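Local atomic coordinates of ESX-1 secretion system protein EccA1 (Mycobacterium tuberculosis, PDB entry 4F3V), a protein that probably supplies energy for exporting virulence factors through the ESX-1 type VII secretion system as a cytoplasmic ATPase, of which this chain is the N-terminal TPR-type domain. Residues G116-A121 against A142-A147; L136-K141 against I155-S160; M216-R219 against S225-V228; E232-T237 against P241-A246; A263-A266 against D270-S273. All coordinates share one frame; numbering follows the deposited sequence.

Interaction 1: residues G116-A121 against A142-A147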
# COMPACT_ATOMS: atom_id res chain seq x y z
N GLY A 116 9.40 -2.77 -7.41
CA GLY A 116 10.23 -3.96 -7.40
C GLY A 116 11.54 -3.82 -6.62
O GLY A 116 12.46 -4.62 -6.80
N ASN A 117 11.64 -2.82 -5.73
CA ASN A 117 12.83 -2.61 -4.93
C ASN A 117 12.56 -3.13 -3.53
O ASN A 117 12.43 -2.37 -2.57
CB ASN A 117 13.21 -1.13 -4.92
CG ASN A 117 13.54 -0.61 -6.31
OD1 ASN A 117 14.08 -1.35 -7.14
ND2 ASN A 117 13.22 0.65 -6.56
N TYR A 118 12.47 -4.46 -3.43
CA TYR A 118 11.93 -5.09 -2.22
C TYR A 118 12.88 -4.94 -1.01
O TYR A 118 12.42 -4.64 0.10
CB TYR A 118 11.58 -6.55 -2.48
CG TYR A 118 10.72 -6.78 -3.70
CD1 TYR A 118 9.41 -6.35 -3.74
CD2 TYR A 118 11.23 -7.42 -4.81
CE1 TYR A 118 8.63 -6.53 -4.87
CE2 TYR A 118 10.46 -7.62 -5.93
CZ TYR A 118 9.16 -7.18 -5.95
OH TYR A 118 8.37 -7.36 -7.06
N ALA A 119 14.17 -5.14 -1.22
CA ALA A 119 15.14 -5.03 -0.12
C ALA A 119 15.18 -3.62 0.46
O ALA A 119 15.36 -3.44 1.67
CB ALA A 119 16.54 -5.44 -0.56
N ASP A 120 15.06 -2.63 -0.42
CA ASP A 120 15.04 -1.25 0.01
C ASP A 120 13.77 -1.00 0.85
O ASP A 120 13.84 -0.32 1.87
CB ASP A 120 15.07 -0.28 -1.18
CG ASP A 120 16.40 -0.27 -1.90
OD1 ASP A 120 17.43 -0.67 -1.34
OD2 ASP A 120 16.41 0.15 -3.06
N ALA A 121 12.65 -1.55 0.40
CA ALA A 121 11.37 -1.43 1.14
C ALA A 121 11.54 -2.01 2.54
O ALA A 121 11.18 -1.37 3.52
CB ALA A 121 10.22 -2.11 0.40
N ALA A 142 3.56 -7.60 4.69
CA ALA A 142 2.58 -8.35 3.91
C ALA A 142 2.41 -7.73 2.52
O ALA A 142 2.33 -8.44 1.51
CB ALA A 142 1.25 -8.41 4.66
N VAL A 143 2.44 -6.40 2.46
CA VAL A 143 2.41 -5.68 1.19
C VAL A 143 3.67 -5.96 0.34
O VAL A 143 3.57 -6.27 -0.84
CB VAL A 143 2.24 -4.14 1.38
CG1 VAL A 143 2.56 -3.41 0.09
CG2 VAL A 143 0.83 -3.79 1.88
N VAL A 144 4.85 -5.86 0.96
CA VAL A 144 6.10 -6.07 0.26
C VAL A 144 6.25 -7.52 -0.21
O VAL A 144 6.57 -7.79 -1.40
CB VAL A 144 7.31 -5.66 1.14
CG1 VAL A 144 8.66 -5.94 0.44
CG2 VAL A 144 7.18 -4.20 1.54
N TYR A 145 6.01 -8.46 0.70
CA TYR A 145 6.11 -9.88 0.38
C TYR A 145 5.06 -10.25 -0.70
O TYR A 145 5.35 -11.03 -1.62
CB TYR A 145 5.92 -10.75 1.64
CG TYR A 145 7.12 -10.80 2.59
CD1 TYR A 145 8.43 -11.01 2.11
CD2 TYR A 145 6.94 -10.71 3.96
CE1 TYR A 145 9.52 -11.04 2.97
CE2 TYR A 145 8.01 -10.77 4.83
CZ TYR A 145 9.29 -10.96 4.34
OH TYR A 145 10.31 -11.00 5.24
N GLY A 146 3.85 -9.69 -0.60
CA GLY A 146 2.79 -9.99 -1.58
C GLY A 146 3.18 -9.52 -2.96
O GLY A 146 2.92 -10.22 -3.96
N ALA A 147 3.82 -8.34 -3.02
CA ALA A 147 4.27 -7.79 -4.29
C ALA A 147 5.24 -8.74 -5.00
O ALA A 147 5.19 -8.88 -6.22
CB ALA A 147 4.88 -6.40 -4.13
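Y118 and V144 carry this contact, with A147 and A121 completing it, and the two backbones come closest at the Y118 and V144 CA atoms, 6.4 Å apart. Y118 sits in the first turn of helix 118-125. With chi1 at -51° its CG stands beside the backbone N, anti to the carbonyl carbon, and the ring reaches along helix 134-147 to the last turn of that helix. There the ring presents an edge: CE1 of Y118 meets CB of A147 at 3.8 Å, close to the ring plane. The hydroxyl end lies near the same residue's backbone, with Y118 OH 3.6 Å from A147 O, and V144 O approaches the ring obliquely. One face of the ring is covered from within its own segment, where G116 C lies 3.9 Å above the plane over the centre of the Y118 ring; W269 meets the same ring with its plane turned by only about 15°.

V144 points at helix 118-125 and uses both methyls. Each touches A121 CB, V144 CG2 at 3.9 Å and V144 CG1 at 4.1 Å, and CG1 of V144 also lies 4.2 Å from Y118 CB. These are purely apolar touches between small groups.

G116 closes helix 101-115 with positive phi (85°) in a Schellman motif, and N117 follows at the N-cap position of the next helix. Such tightly linked helices, with a tyrosine, a valine and alanines filling the interface to the following helix, are in keeping with the TPR-type helical fold of this domain.

Interaction 2: residues L136-K141 against I155-S160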
# COMPACT_ATOMS: atom_id res chain seq x y z
N LEU A 136 1.31 -2.40 12.10
CA LEU A 136 1.45 -1.61 10.88
C LEU A 136 2.64 -2.05 10.06
O LEU A 136 2.54 -2.15 8.84
CB LEU A 136 1.60 -0.13 11.20
CG LEU A 136 0.35 0.59 11.69
CD1 LEU A 136 0.75 1.95 12.26
CD2 LEU A 136 -0.69 0.70 10.59
N VAL A 137 3.77 -2.31 10.71
CA VAL A 137 4.94 -2.87 10.03
C VAL A 137 4.65 -4.27 9.49
O VAL A 137 5.06 -4.56 8.38
CB VAL A 137 6.19 -2.87 10.93
CG1 VAL A 137 7.34 -3.67 10.29
CG2 VAL A 137 6.60 -1.43 11.22
N ALA A 138 3.96 -5.11 10.26
CA ALA A 138 3.56 -6.43 9.77
C ALA A 138 2.72 -6.30 8.53
O ALA A 138 2.96 -7.00 7.54
CB ALA A 138 2.84 -7.25 10.83
N TRP A 139 1.76 -5.37 8.56
CA TRP A 139 0.92 -5.10 7.38
C TRP A 139 1.77 -4.70 6.20
O TRP A 139 1.61 -5.24 5.09
CB TRP A 139 -0.15 -4.04 7.67
CG TRP A 139 -0.84 -3.66 6.39
CD1 TRP A 139 -0.69 -2.51 5.64
CD2 TRP A 139 -1.70 -4.54 5.57
NE1 TRP A 139 -1.43 -2.58 4.48
CE2 TRP A 139 -2.07 -3.77 4.39
CE3 TRP A 139 -2.23 -5.82 5.73
CZ2 TRP A 139 -2.90 -4.28 3.41
CZ3 TRP A 139 -3.08 -6.32 4.74
CH2 TRP A 139 -3.40 -5.57 3.61
N MET A 140 2.70 -3.75 6.40
CA MET A 140 3.57 -3.34 5.29
C MET A 140 4.46 -4.47 4.76
O MET A 140 4.69 -4.58 3.56
CB MET A 140 4.43 -2.14 5.65
CG MET A 140 3.64 -0.88 5.97
SD MET A 140 2.30 -0.49 4.83
CE MET A 140 3.08 -0.47 3.21
N LYS A 141 4.94 -5.33 5.64
CA LYS A 141 5.68 -6.50 5.18
C LYS A 141 4.82 -7.43 4.31
O LYS A 141 5.30 -7.96 3.33
CB LYS A 141 6.31 -7.25 6.35
CG LYS A 141 7.46 -6.48 6.98
CD LYS A 141 8.20 -7.32 8.01
CE LYS A 141 9.40 -6.59 8.60
NZ LYS A 141 10.24 -7.52 9.43
N ILE A 155 1.72 -14.93 4.89
CA ILE A 155 0.98 -15.62 5.95
C ILE A 155 1.71 -15.48 7.30
O ILE A 155 1.10 -15.15 8.31
CB ILE A 155 0.71 -17.09 5.58
CG1 ILE A 155 -0.30 -17.15 4.41
CG2 ILE A 155 0.26 -17.89 6.82
CD1 ILE A 155 -0.49 -18.50 3.76
N ASP A 156 3.03 -15.67 7.32
CA ASP A 156 3.79 -15.47 8.55
C ASP A 156 3.54 -14.09 9.20
O ASP A 156 3.45 -13.99 10.43
CB ASP A 156 5.32 -15.59 8.32
CG ASP A 156 5.88 -16.86 8.89
OD1 ASP A 156 5.37 -17.96 8.55
OD2 ASP A 156 6.85 -16.75 9.68
N GLN A 157 3.47 -13.05 8.38
CA GLN A 157 3.23 -11.69 8.88
C GLN A 157 1.80 -11.43 9.39
O GLN A 157 1.61 -10.66 10.32
CB GLN A 157 3.56 -10.68 7.79
CG GLN A 157 5.04 -10.63 7.46
CD GLN A 157 5.88 -10.17 8.66
OE1 GLN A 157 5.49 -9.26 9.36
NE2 GLN A 157 7.01 -10.78 8.89
N VAL A 158 0.80 -12.06 8.79
CA VAL A 158 -0.59 -11.71 9.11
C VAL A 158 -1.31 -12.76 9.94
O VAL A 158 -2.44 -12.51 10.38
CB VAL A 158 -1.41 -11.44 7.84
CG1 VAL A 158 -0.80 -10.29 7.05
CG2 VAL A 158 -1.55 -12.71 6.99
N LYS A 159 -0.67 -13.90 10.20
CA LYS A 159 -1.35 -15.01 10.88
C LYS A 159 -1.79 -14.64 12.29
O LYS A 159 -2.72 -15.23 12.81
CB LYS A 159 -0.50 -16.28 10.90
CG LYS A 159 0.84 -16.16 11.64
CD LYS A 159 1.62 -17.49 11.59
CE LYS A 159 3.06 -17.37 12.09
NZ LYS A 159 3.78 -18.66 11.87
N SER A 160 -1.12 -13.66 12.87
CA SER A 160 -1.43 -13.11 14.20
C SER A 160 -2.49 -12.00 14.24
O SER A 160 -2.66 -11.36 15.28
CB SER A 160 -0.13 -12.47 14.74
OG SER A 160 0.30 -11.39 13.89
O HOH W 1 9.07 -9.44 10.88
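A138 and Q157 bring the two backbones together, their CA atoms only 5.3 Å apart, where helix 134-147 passes helix 151-158. The small side chain of A138, just a methyl group at the meeting point, is consistent with so near an approach, and Q157 lies with its aliphatic part right against that helix.

Q157 does most of the touching. A bend at chi2 (-64°) lays its amide across the surface formed by A138 and K141. Its oxygen lies close to carbon: Q157 OE1 is 3.4 Å from A138 CA and 3.6 Å from K141 CD. The flat amide rests beside the lysine's methylenes, with Q157 CD 3.7 Å from K141 CB. Beyond CG the lysine chain is extended, carrying its ammonium group past the glutamine and out of the helix interface.

A water joins the polar ends, accepting from K141 NZ at 2.7 Å and from Q157 NE2 at 3.2 Å. The stronger partner of the ammonium is E126, which forms a salt bridge with K141 through OE2. W164 also packs on A138.

Chemically, then, this is a surface contact in which apolar lysine and alanine carbons support a glutamine amide, and the polar link between the helices runs through water. The carboxylate of E126 would probably favour the charged form of K141.

Interaction 3: residues M216-R219 against S225-V228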
# COMPACT_ATOMS: atom_id res chain seq x y z
N MET A 216 -11.59 -16.78 -8.67
CA MET A 216 -10.52 -17.69 -9.10
C MET A 216 -10.52 -18.99 -8.29
O MET A 216 -10.36 -20.07 -8.86
CB MET A 216 -9.15 -17.00 -9.01
CG MET A 216 -8.91 -15.94 -10.07
SD MET A 216 -9.05 -16.50 -11.78
CE MET A 216 -10.53 -15.68 -12.36
N ALA A 217 -10.72 -18.90 -6.97
CA ALA A 217 -10.82 -20.11 -6.16
C ALA A 217 -11.99 -21.00 -6.61
O ALA A 217 -11.84 -22.23 -6.70
CB ALA A 217 -10.95 -19.79 -4.69
N ARG A 218 -13.15 -20.39 -6.84
CA ARG A 218 -14.32 -21.16 -7.26
C ARG A 218 -14.09 -21.83 -8.59
O ARG A 218 -14.44 -23.01 -8.78
CB ARG A 218 -15.56 -20.28 -7.35
CG ARG A 218 -16.01 -19.73 -6.02
CD ARG A 218 -16.61 -20.81 -5.15
NE ARG A 218 -16.93 -20.24 -3.86
CZ ARG A 218 -17.27 -20.93 -2.78
NH1 ARG A 218 -17.32 -22.25 -2.80
NH2 ARG A 218 -17.56 -20.28 -1.67
N ARG A 219 -13.53 -21.09 -9.53
CA ARG A 219 -13.28 -21.65 -10.87
C ARG A 219 -12.32 -22.84 -10.79
O ARG A 219 -12.56 -23.87 -11.40
CB ARG A 219 -12.72 -20.59 -11.80
CG ARG A 219 -12.32 -21.15 -13.16
CD ARG A 219 -12.08 -20.04 -14.16
NE ARG A 219 -13.32 -19.52 -14.70
CZ ARG A 219 -13.40 -18.42 -15.43
NH1 ARG A 219 -12.32 -17.69 -15.70
NH2 ARG A 219 -14.57 -18.03 -15.92
N SER A 225 -20.28 -21.68 -12.04
CA SER A 225 -21.41 -20.75 -11.94
C SER A 225 -21.17 -19.76 -10.79
O SER A 225 -21.51 -18.59 -10.90
CB SER A 225 -22.74 -21.50 -11.79
OG SER A 225 -22.74 -22.23 -10.58
N ALA A 226 -20.53 -20.21 -9.71
CA ALA A 226 -20.11 -19.30 -8.65
C ALA A 226 -19.07 -18.31 -9.18
O ALA A 226 -19.16 -17.11 -8.93
CB ALA A 226 -19.57 -20.05 -7.44
N ALA A 227 -18.07 -18.80 -9.90
CA ALA A 227 -17.02 -17.95 -10.45
C ALA A 227 -17.62 -16.86 -11.34
O ALA A 227 -17.24 -15.70 -11.26
CB ALA A 227 -16.02 -18.79 -11.24
N VAL A 228 -18.54 -17.26 -12.21
CA VAL A 228 -19.16 -16.35 -13.17
C VAL A 228 -19.98 -15.29 -12.43
O VAL A 228 -19.95 -14.13 -12.81
CB VAL A 228 -20.04 -17.12 -14.21
CG1 VAL A 228 -21.01 -16.18 -14.93
CG2 VAL A 228 -19.17 -17.86 -15.22
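R218 and A227 mark the closest backbone approach, with CA atoms 5.3 Å apart, in a helical hairpin where the chain leaves helix 207-221 and turns straight back into helix 224-237. Paired helices of this sort are the building elements of TPR-type folds. Two neighbouring alanines, A226 and A227, face the first helix and let it come near.

A226 meets R218 alone, whereas A227 lies against the roots of both arginines. The methyl of A226 rests on the aliphatic chain of R218, 3.8 Å from R218 CD and equally far from CG. A bend at chi2 (-72°) curls R218 along this methyl before the guanidinium leads away from the second helix; E191 is a long, weak ionic partner for its NE. A227 turns its backbone to the same arginine, with A227 N 3.9 Å from R218 CB, while its methyl packs on R219, A227 CB lying 3.8 Å from R219 CB and as far from the backbone N of that residue.

R219 sends its side chain the other way. CG stands anti to the backbone N (chi1 175°), and a later bend at chi3 turns the buried guanidinium toward acceptors beyond the hairpin, among them the backbone oxygen of Y252. It also forms a salt bridge with E224, at the start of helix 224-237. At the hairpin's closed end, the amide N of A226 donates to N223 OD1.

Interaction 4: residues E232-T237 against P241-A246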
# COMPACT_ATOMS: atom_id res chain seq x y z
N GLU A 232 -19.26 -11.42 -12.85
CA GLU A 232 -20.34 -10.50 -13.28
C GLU A 232 -20.52 -9.36 -12.29
O GLU A 232 -20.71 -8.20 -12.68
CB GLU A 232 -21.68 -11.25 -13.49
CG GLU A 232 -21.65 -12.22 -14.66
CD GLU A 232 -22.91 -13.07 -14.85
OE1 GLU A 232 -23.74 -13.18 -13.93
OE2 GLU A 232 -23.05 -13.64 -15.96
N TRP A 233 -20.45 -9.68 -11.00
CA TRP A 233 -20.52 -8.65 -9.98
C TRP A 233 -19.37 -7.67 -10.14
O TRP A 233 -19.57 -6.44 -10.08
CB TRP A 233 -20.53 -9.27 -8.60
CG TRP A 233 -20.54 -8.25 -7.53
CD1 TRP A 233 -21.64 -7.61 -7.00
CD2 TRP A 233 -19.39 -7.64 -6.86
NE1 TRP A 233 -21.27 -6.71 -6.05
CE2 TRP A 233 -19.92 -6.68 -5.93
CE3 TRP A 233 -18.01 -7.84 -6.92
CZ2 TRP A 233 -19.11 -5.92 -5.12
CZ3 TRP A 233 -17.20 -7.07 -6.09
CH2 TRP A 233 -17.73 -6.13 -5.22
N LEU A 234 -18.17 -8.20 -10.36
CA LEU A 234 -16.98 -7.34 -10.55
C LEU A 234 -17.08 -6.47 -11.78
O LEU A 234 -16.76 -5.29 -11.71
CB LEU A 234 -15.70 -8.17 -10.66
CG LEU A 234 -14.86 -8.39 -9.42
CD1 LEU A 234 -13.66 -9.27 -9.82
CD2 LEU A 234 -14.38 -7.07 -8.76
N GLN A 235 -17.53 -7.02 -12.91
CA GLN A 235 -17.63 -6.24 -14.13
C GLN A 235 -18.67 -5.13 -13.97
O GLN A 235 -18.53 -4.05 -14.55
CB GLN A 235 -17.93 -7.12 -15.37
CG GLN A 235 -17.72 -6.47 -16.75
CD GLN A 235 -16.33 -5.81 -16.99
OE1 GLN A 235 -15.33 -6.05 -16.29
NE2 GLN A 235 -16.29 -4.94 -18.02
N THR A 236 -19.69 -5.37 -13.14
CA THR A 236 -20.69 -4.33 -12.87
C THR A 236 -20.16 -3.25 -11.96
O THR A 236 -20.40 -2.08 -12.20
CB THR A 236 -21.97 -4.90 -12.25
OG1 THR A 236 -22.54 -5.83 -13.16
CG2 THR A 236 -22.95 -3.80 -11.97
N THR A 237 -19.42 -3.63 -10.92
CA THR A 237 -19.04 -2.72 -9.86
C THR A 237 -17.61 -2.17 -9.99
O THR A 237 -17.35 -1.07 -9.54
CB THR A 237 -19.17 -3.40 -8.47
OG1 THR A 237 -18.31 -4.55 -8.40
CG2 THR A 237 -20.63 -3.81 -8.19
N PRO A 241 -10.35 -4.75 -17.79
CA PRO A 241 -10.04 -5.68 -18.88
C PRO A 241 -9.86 -7.15 -18.47
O PRO A 241 -10.41 -8.02 -19.11
CB PRO A 241 -8.74 -5.12 -19.45
CG PRO A 241 -8.88 -3.64 -19.25
CD PRO A 241 -9.61 -3.48 -17.93
N LYS A 242 -9.11 -7.43 -17.41
CA LYS A 242 -8.88 -8.84 -17.05
C LYS A 242 -10.15 -9.54 -16.49
O LYS A 242 -10.25 -10.77 -16.52
CB LYS A 242 -7.68 -8.98 -16.10
CG LYS A 242 -8.04 -9.16 -14.63
CD LYS A 242 -6.88 -8.91 -13.68
CE LYS A 242 -7.44 -8.65 -12.28
NZ LYS A 242 -6.47 -8.72 -11.18
N VAL A 243 -11.11 -8.76 -15.99
CA VAL A 243 -12.37 -9.32 -15.50
C VAL A 243 -13.25 -9.69 -16.71
O VAL A 243 -13.80 -10.80 -16.76
CB VAL A 243 -13.11 -8.35 -14.55
CG1 VAL A 243 -14.45 -8.94 -14.13
CG2 VAL A 243 -12.26 -8.09 -13.31
N ALA A 244 -13.33 -8.79 -17.69
CA ALA A 244 -14.00 -9.07 -18.95
C ALA A 244 -13.41 -10.31 -19.61
O ALA A 244 -14.15 -11.18 -20.09
CB ALA A 244 -13.89 -7.86 -19.90
N ALA A 245 -12.08 -10.39 -19.63
CA ALA A 245 -11.37 -11.52 -20.23
C ALA A 245 -11.67 -12.83 -19.48
O ALA A 245 -11.91 -13.87 -20.09
CB ALA A 245 -9.87 -11.25 -20.28
N ALA A 246 -11.64 -12.79 -18.16
CA ALA A 246 -11.89 -13.99 -17.35
C ALA A 246 -13.35 -14.46 -17.47
O ALA A 246 -13.63 -15.66 -17.39
CB ALA A 246 -11.54 -13.69 -15.90
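L234 and Q235 face V243 in a tight helical hairpin, in which helix 224-237 and helix 241-248 are joined by three residues. Segments 232-237 and 241-246 run at 147° to each other, with axes 9.4 Å apart at closest approach, an antiparallel pairing in keeping with the TPR-type fold.

The apolar part is a leucine-valine contact. The two side chains are nearly perpendicular, L234 CB touching V243 CG1 at 3.8 Å while L234 CD1 lies 3.9 Å from V243 CG2. L231 adds to the apolar surface around V243.

Q235 lays a polar amide beside the same apolar residue. Its CG is anti to the backbone N (chi1 -166°), and a bend at chi2 brings the amide alongside the valine, the two side chains running antiparallel. Q235 OE1 comes within 3.6 Å of V243 CB, and its hydrogen-bond donor is E240 N, just before the second helix.

Hydroxyls hold the last turn of the first helix. T236 OG1 donates to E232 O, reaching it from the face opposite to T236 N. T237 OG1 donates to W233 O at 2.8 Å from above the carbonyl plane, and the same oxygen, T237 OG1, also lies 3.3 Å above the W233 ring, away from its centre.

Interaction 5: residues A263-A266 against D270-S273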
# COMPACT_ATOMS: atom_id res chain seq x y z
N ALA A 263 10.40 -21.71 -1.97
CA ALA A 263 11.71 -21.97 -1.37
C ALA A 263 12.79 -22.35 -2.41
O ALA A 263 13.98 -22.13 -2.16
CB ALA A 263 11.61 -23.06 -0.31
N SER A 264 12.39 -22.90 -3.55
CA SER A 264 13.36 -23.26 -4.60
C SER A 264 13.73 -22.07 -5.51
O SER A 264 14.52 -22.22 -6.42
CB SER A 264 12.82 -24.40 -5.47
OG SER A 264 11.84 -23.89 -6.38
N ARG A 265 13.17 -20.89 -5.28
CA ARG A 265 13.54 -19.75 -6.12
C ARG A 265 15.04 -19.47 -5.99
O ARG A 265 15.57 -19.41 -4.88
CB ARG A 265 12.75 -18.51 -5.72
CG ARG A 265 11.28 -18.53 -6.11
CD ARG A 265 10.54 -17.33 -5.50
NE ARG A 265 9.10 -17.41 -5.74
CZ ARG A 265 8.23 -16.45 -5.40
NH1 ARG A 265 8.65 -15.34 -4.78
NH2 ARG A 265 6.95 -16.61 -5.67
N ALA A 266 15.72 -19.29 -7.11
CA ALA A 266 17.13 -18.86 -7.10
C ALA A 266 17.24 -17.47 -6.44
O ALA A 266 18.24 -17.16 -5.78
CB ALA A 266 17.72 -18.85 -8.51
N ASP A 270 12.01 -13.07 -6.78
CA ASP A 270 11.69 -13.24 -8.19
C ASP A 270 10.90 -14.55 -8.44
O ASP A 270 11.48 -15.64 -8.50
CB ASP A 270 12.97 -13.22 -9.04
CG ASP A 270 12.70 -13.27 -10.55
OD1 ASP A 270 11.53 -13.29 -10.97
OD2 ASP A 270 13.67 -13.30 -11.32
N PRO A 271 9.58 -14.43 -8.62
CA PRO A 271 8.75 -15.58 -8.87
C PRO A 271 9.13 -16.32 -10.15
O PRO A 271 8.83 -17.51 -10.27
CB PRO A 271 7.34 -14.99 -9.04
CG PRO A 271 7.42 -13.59 -8.57
CD PRO A 271 8.83 -13.16 -8.70
N GLY A 272 9.79 -15.63 -11.09
CA GLY A 272 10.27 -16.26 -12.31
C GLY A 272 11.47 -17.17 -12.15
O GLY A 272 11.85 -17.84 -13.09
N SER A 273 12.08 -17.21 -10.97
CA SER A 273 13.40 -17.88 -10.79
C SER A 273 13.32 -19.28 -10.15
O SER A 273 14.31 -19.78 -9.61
CB SER A 273 14.32 -16.99 -9.94
OG SER A 273 13.92 -17.00 -8.58
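The contact between R265 and S273 closes a loop that includes an Asx turn, part of the irregular end of this domain construct, after helix 259-263. Where the two arms of the loop meet, R265 and S273 have CA atoms 5.0 Å apart. One backbone bond joins the two segments: A266 N donates to S273 O over 2.9 Å, nearly straight at the hydrogen (176°) although it comes from above the carbonyl plane.

R265 supplies the broadest contact. From CG to NE the chain is extended, running past the carbonyl oxygen of D270, with R265 CD 3.6 Å from D270 O, and ending with its guanidinium flat against the next residue. P271 CA sits 3.5 Å above the centre of the R265 guanidinium plane, and P271 CB is 3.8 Å from R265 NH2. The N-H groups of this buried cation serve backbone oxygens: NH2 donates to E149 O, while NH1 donates to A148 O and P268 O. The loop is thereby fastened to the chain just after helix 134-147.

Residues 270-273 are shaped by their own polar groups. G272 N donates to D270 OD1 from above the carboxylate plane, the bond that defines the Asx turn. S273 carries its hydroxyl between the backbone N and the carbonyl carbon (chi1 73°), which places it beside R265, with S273 OG 3.4 Å from R265 CB. This hydroxyl accepts from D267 N and is itself a donor: S273 OG reaches D270 O over 2.8 Å, in the carbonyl plane, and S273 N is a second donor to that oxygen.

The five contacts fall into two clusters and a closing loop. Interactions 1 and 2 share helix 134-147, their centres 12 Å apart, and touch where A142 CB meets V158 CG1 at 3.7 Å. Interactions 3 and 4 share helix 224-237, also with centres 12 Å apart, and are joined by a probable hydrogen bond from R219 NH2 to A246 O at 3.0 Å. The clusters stand apart, with centres about 28 to 29 Å from each other. Interaction 5 is centred 15 Å from interaction 1; the two do not touch, their nearest atoms being about 6 Å apart. The bound samarium ion lies about 10 Å from the A121 side chain of interaction 1.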